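Long-range contact in hybrid kinase (Caulobacter vibrioides, PDB 6QRL), which probably phosphorylates its own histidine as an ATP-dependent hybrid sensor kinase activated by cyclic di-GMP, which this pseudo-receiver domain binds: residues L43-A56 / P68-Q81. Numbering follows the deposited sequence.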
loop_
_atom_site.group_PDB
_atom_site.type_symbol
_atom_site.label_atom_id
_atom_site.label_comp_id
_atom_site.label_asym_id
_atom_site.label_seq_id
_atom_site.Cartn_x
_atom_site.Cartn_y
_atom_site.Cartn_z
ATOM N N LEU A 43 8.329 0.993 6.018
ATOM C CA LEU A 43 9.420 -0.003 5.852
ATOM C C LEU A 43 10.033 -0.325 7.220
ATOM O O LEU A 43 10.305 -1.494 7.469
ATOM C CB LEU A 43 10.473 0.526 4.875
ATOM C CG LEU A 43 10.029 0.617 3.408
ATOM C CD1 LEU A 43 11.161 1.179 2.548
ATOM C CD2 LEU A 43 9.573 -0.726 2.863
ATOM N N ALA A 44 10.219 0.662 8.091
ATOM C CA ALA A 44 10.886 0.458 9.401
ATOM C C ALA A 44 9.936 -0.266 10.358
ATOM O O ALA A 44 10.439 -0.954 11.216
ATOM C CB ALA A 44 11.356 1.769 9.971
ATOM N N GLY A 45 8.615 -0.107 10.228
ATOM C CA GLY A 45 7.642 -0.510 11.262
ATOM C C GLY A 45 6.870 -1.780 10.919
ATOM O O GLY A 45 6.182 -2.335 11.817
ATOM N N ALA A 46 6.928 -2.224 9.666
ATOM C CA ALA A 46 6.101 -3.363 9.207
ATOM C C ALA A 46 6.991 -4.574 8.947
ATOM O O ALA A 46 8.161 -4.440 8.591
ATOM C CB ALA A 46 5.284 -2.980 8.001
ATOM N N PRO A 47 6.450 -5.798 9.119
ATOM C CA PRO A 47 7.184 -7.011 8.764
ATOM C C PRO A 47 7.611 -6.960 7.297
ATOM O O PRO A 47 6.928 -6.309 6.496
ATOM C CB PRO A 47 6.187 -8.165 8.973
ATOM C CG PRO A 47 5.058 -7.567 9.840
ATOM C CD PRO A 47 5.108 -6.062 9.674
ATOM N N ALA A 48 8.686 -7.672 6.965
ATOM C CA ALA A 48 9.281 -7.730 5.611
ATOM C C ALA A 48 8.272 -8.256 4.565
ATOM O O ALA A 48 8.426 -7.917 3.377
ATOM C CB ALA A 48 10.528 -8.585 5.656
ATOM N N ASP A 49 7.288 -9.068 4.950
ATOM C CA ASP A 49 6.313 -9.634 3.972
ATOM C C ASP A 49 5.078 -8.722 3.833
ATOM O O ASP A 49 4.238 -9.036 3.013
ATOM C CB ASP A 49 5.914 -11.071 4.340
ATOM C CG ASP A 49 5.004 -11.228 5.561
ATOM O OD1 ASP A 49 4.845 -10.236 6.376
ATOM O OD2 ASP A 49 4.454 -12.357 5.724
ATOM N N ALA A 50 4.960 -7.612 4.572
ATOM C CA ALA A 50 3.713 -6.805 4.562
ATOM C C ALA A 50 3.461 -6.255 3.156
ATOM O O ALA A 50 4.425 -5.770 2.489
ATOM C CB ALA A 50 3.809 -5.681 5.561
ATOM N N VAL A 51 2.207 -6.285 2.714
ATOM C CA VAL A 51 1.780 -5.483 1.529
ATOM C C VAL A 51 1.649 -4.032 1.989
ATOM O O VAL A 51 1.056 -3.826 3.067
ATOM C CB VAL A 51 0.462 -6.012 0.944
ATOM C CG1 VAL A 51 -0.064 -5.124 -0.165
ATOM C CG2 VAL A 51 0.625 -7.443 0.470
ATOM N N LEU A 52 2.145 -3.078 1.209
ATOM C CA LEU A 52 2.174 -1.633 1.564
ATOM C C LEU A 52 1.040 -0.896 0.852
ATOM O O LEU A 52 1.036 -0.888 -0.388
ATOM C CB LEU A 52 3.534 -1.048 1.174
ATOM C CG LEU A 52 4.757 -1.824 1.663
ATOM C CD1 LEU A 52 6.050 -1.202 1.136
ATOM C CD2 LEU A 52 4.782 -1.882 3.185
ATOM N N LEU A 53 0.064 -0.383 1.600
ATOM C CA LEU A 53 -0.959 0.540 1.058
ATOM C C LEU A 53 -0.368 1.950 1.220
ATOM O O LEU A 53 -0.094 2.361 2.361
ATOM C CB LEU A 53 -2.279 0.392 1.811
ATOM C CG LEU A 53 -3.258 -0.696 1.387
ATOM C CD1 LEU A 53 -2.642 -1.826 0.583
ATOM C CD2 LEU A 53 -4.025 -1.210 2.588
ATOM N N ILE A 54 -0.103 2.621 0.103
ATOM C CA ILE A 54 0.599 3.930 0.077
ATOM C C ILE A 54 -0.370 4.973 -0.457
ATOM O O ILE A 54 -0.728 4.873 -1.636
ATOM C CB ILE A 54 1.889 3.842 -0.745
ATOM C CG1 ILE A 54 2.836 2.797 -0.148
ATOM C CG2 ILE A 54 2.571 5.201 -0.840
ATOM C CD1 ILE A 54 4.109 2.578 -0.959
ATOM N N ASP A 55 -0.725 5.942 0.382
ATOM C CA ASP A 55 -1.603 7.094 0.059
ATOM C C ASP A 55 -0.916 7.992 -0.974
ATOM O O ASP A 55 0.182 8.452 -0.697
ATOM C CB ASP A 55 -1.959 7.845 1.345
ATOM C CG ASP A 55 -3.140 8.796 1.226
ATOM O OD1 ASP A 55 -3.497 9.139 0.072
ATOM O OD2 ASP A 55 -3.678 9.233 2.302
ATOM N N ALA A 56 -1.544 8.236 -2.133
ATOM C CA ALA A 56 -1.027 9.182 -3.156
ATOM C C ALA A 56 -0.882 10.598 -2.581
ATOM O O ALA A 56 -0.192 11.425 -3.208
ATOM C CB ALA A 56 -1.896 9.214 -4.388
ATOM N N PRO A 68 8.563 1.101 -2.945
ATOM C CA PRO A 68 9.852 0.487 -2.610
ATOM C C PRO A 68 10.177 -0.752 -3.465
ATOM O O PRO A 68 9.325 -1.637 -3.657
ATOM C CB PRO A 68 9.692 0.055 -1.150
ATOM C CG PRO A 68 8.505 0.831 -0.632
ATOM C CD PRO A 68 7.626 1.164 -1.817
ATOM N N ALA A 69 11.414 -0.817 -3.943
ATOM C CA ALA A 69 11.937 -1.936 -4.755
ATOM C C ALA A 69 11.791 -3.245 -3.967
ATOM O O ALA A 69 12.038 -3.265 -2.745
ATOM C CB ALA A 69 13.374 -1.663 -5.166
ATOM N N GLY A 70 11.355 -4.303 -4.646
ATOM C CA GLY A 70 11.257 -5.660 -4.091
ATOM C C GLY A 70 10.100 -5.811 -3.124
ATOM O O GLY A 70 9.992 -6.881 -2.504
ATOM N N ARG A 71 9.223 -4.812 -3.007
ATOM C CA ARG A 71 8.035 -4.888 -2.123
ATOM C C ARG A 71 6.760 -4.904 -2.971
ATOM O O ARG A 71 6.825 -4.604 -4.196
ATOM C CB ARG A 71 8.105 -3.739 -1.117
ATOM C CG ARG A 71 9.344 -3.778 -0.209
ATOM C CD ARG A 71 9.446 -5.015 0.680
ATOM N NE ARG A 71 8.296 -5.088 1.588
ATOM C CZ ARG A 71 8.274 -4.759 2.878
ATOM N NH1 ARG A 71 9.376 -4.353 3.489
ATOM N NH2 ARG A 71 7.136 -4.850 3.562
ATOM N N ARG A 72 5.656 -5.289 -2.338
ATOM C CA ARG A 72 4.297 -5.372 -2.943
ATOM C C ARG A 72 3.490 -4.161 -2.452
ATOM O O ARG A 72 3.238 -4.077 -1.233
ATOM C CB ARG A 72 3.681 -6.720 -2.568
ATOM C CG ARG A 72 4.607 -7.892 -2.879
ATOM C CD ARG A 72 4.030 -9.200 -2.425
ATOM N NE ARG A 72 4.946 -10.251 -2.806
ATOM C CZ ARG A 72 4.723 -11.178 -3.731
ATOM N NH1 ARG A 72 3.554 -11.257 -4.351
ATOM N NH2 ARG A 72 5.665 -12.073 -4.003
ATOM N N SER A 73 3.193 -3.219 -3.349
ATOM C CA SER A 73 2.569 -1.919 -2.984
ATOM C C SER A 73 1.346 -1.643 -3.840
ATOM O O SER A 73 1.364 -1.959 -5.022
ATOM C CB SER A 73 3.544 -0.783 -3.122
ATOM O OG SER A 73 4.677 -0.985 -2.301
ATOM N N VAL A 74 0.336 -1.064 -3.210
ATOM C CA VAL A 74 -0.941 -0.609 -3.813
ATOM C C VAL A 74 -1.082 0.874 -3.478
ATOM O O VAL A 74 -0.965 1.201 -2.289
ATOM C CB VAL A 74 -2.108 -1.411 -3.227
ATOM C CG1 VAL A 74 -3.414 -1.036 -3.876
ATOM C CG2 VAL A 74 -1.875 -2.910 -3.338
ATOM N N VAL A 75 -1.417 1.709 -4.456
ATOM C CA VAL A 75 -1.533 3.169 -4.231
ATOM C C VAL A 75 -3.007 3.519 -3.962
ATOM O O VAL A 75 -3.879 2.992 -4.687
ATOM C CB VAL A 75 -0.938 3.953 -5.417
ATOM C CG1 VAL A 75 -1.598 3.581 -6.738
ATOM C CG2 VAL A 75 -1.023 5.454 -5.211
ATOM N N LEU A 76 -3.263 4.427 -3.018
ATOM C CA LEU A 76 -4.622 4.981 -2.733
ATOM C C LEU A 76 -4.808 6.294 -3.508
ATOM O O LEU A 76 -4.042 7.241 -3.267
ATOM C CB LEU A 76 -4.763 5.248 -1.228
ATOM C CG LEU A 76 -5.092 4.068 -0.317
ATOM C CD1 LEU A 76 -4.492 2.763 -0.781
ATOM C CD2 LEU A 76 -4.756 4.358 1.148
ATOM N N LEU A 77 -5.848 6.374 -4.338
ATOM C CA LEU A 77 -6.106 7.481 -5.290
ATOM C C LEU A 77 -7.498 8.058 -5.038
ATOM O O LEU A 77 -8.403 7.285 -4.671
ATOM C CB LEU A 77 -6.027 6.948 -6.727
ATOM C CG LEU A 77 -4.666 6.409 -7.172
ATOM C CD1 LEU A 77 -4.752 5.791 -8.561
ATOM C CD2 LEU A 77 -3.641 7.520 -7.185
ATOM N N THR A 78 -7.692 9.348 -5.295
ATOM C CA THR A 78 -9.048 9.915 -5.496
ATOM C C THR A 78 -9.509 9.517 -6.896
ATOM O O THR A 78 -8.679 9.218 -7.760
ATOM C CB THR A 78 -9.058 11.433 -5.305
ATOM O OG1 THR A 78 -8.333 12.018 -6.394
ATOM C CG2 THR A 78 -8.471 11.841 -3.963
ATOM N N PRO A 79 -10.831 9.522 -7.170
ATOM C CA PRO A 79 -11.325 9.300 -8.527
ATOM C C PRO A 79 -10.737 10.270 -9.553
ATOM O O PRO A 79 -10.511 9.858 -10.688
ATOM C CB PRO A 79 -12.851 9.487 -8.404
ATOM C CG PRO A 79 -13.150 9.260 -6.942
ATOM C CD PRO A 79 -11.915 9.725 -6.195
ATOM N N GLU A 80 -10.421 11.500 -9.143
ATOM C CA GLU A 80 -9.828 12.534 -10.041
ATOM C C GLU A 80 -8.381 12.161 -10.406
ATOM O O GLU A 80 -7.855 12.767 -11.336
ATOM C CB GLU A 80 -9.838 13.930 -9.398
ATOM C CG GLU A 80 -11.217 14.411 -8.929
ATOM C CD GLU A 80 -11.657 13.845 -7.577
ATOM O OE1 GLU A 80 -12.482 12.892 -7.578
ATOM O OE2 GLU A 80 -11.175 14.348 -6.510
ATOM N N GLN A 81 -7.734 11.240 -9.694
ATOM C CA GLN A 81 -6.292 10.915 -9.923
ATOM C C GLN A 81 -6.136 9.604 -10.710
ATOM O O GLN A 81 -5.017 9.102 -10.776
ATOM C CB GLN A 81 -5.509 10.804 -8.611
ATOM C CG GLN A 81 -5.409 12.107 -7.818
ATOM C CD GLN A 81 -4.980 11.869 -6.381
ATOM O OE1 GLN A 81 -5.229 10.824 -5.789
ATOM N NE2 GLN A 81 -4.292 12.839 -5.800
HETATM O O HOH W 1 9.104 -3.760 6.355
HETATM O O HOH W 2 6.007 -6.294 0.270
#
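L52 and I54 pair in parallel with S73 and V75 in strands 51-55 and 73-77, whose axes approach to 4.6 Å and diverge by 28°, joined by a ladder of five backbone hydrogen bonds from L52 N to R72 O through A56 N to L76 O. On one face, L52 CD1 abuts the P68 ring at CG, 3.6 Å away, I54 CD1 reaches P68 CD, and S73 OG lies against both branched chains. On the other, L53 CD1 lies alongside V74 CB at 3.9 Å, both side chains pointing the same way and packing against helix 103-111.

R71 closes the N-terminal end. Bent at chi2 and chi3, its chain folds the guanidinium back over the turn 47-50. NH2 donates to A50 O (3.1 Å, 170°) within the guanidinium plane and on a carbonyl lone pair; its bond to P47 O is weak. A48 O sits over the centre of one guanidinium face, 3.2 Å from CZ, while L52 CD1 covers the opposite face near the rim. NH1 donates to water 1, which lies close to L43 O, and water 2 joins NE and R72 N to A50 O.

Strand 51-55 is the middle strand of the receiver fold's five-stranded parallel sheet, with 73-77 beside it; D55 OD1 forms a salt bridge with K99 and OD2 a hydrogen bond with S13. With its cation facing backbone carbonyls, R71 probably offsets their negative potential and ties the exit of helix 39-45 and the turn 47-50 to the segment leading into strand 73-77.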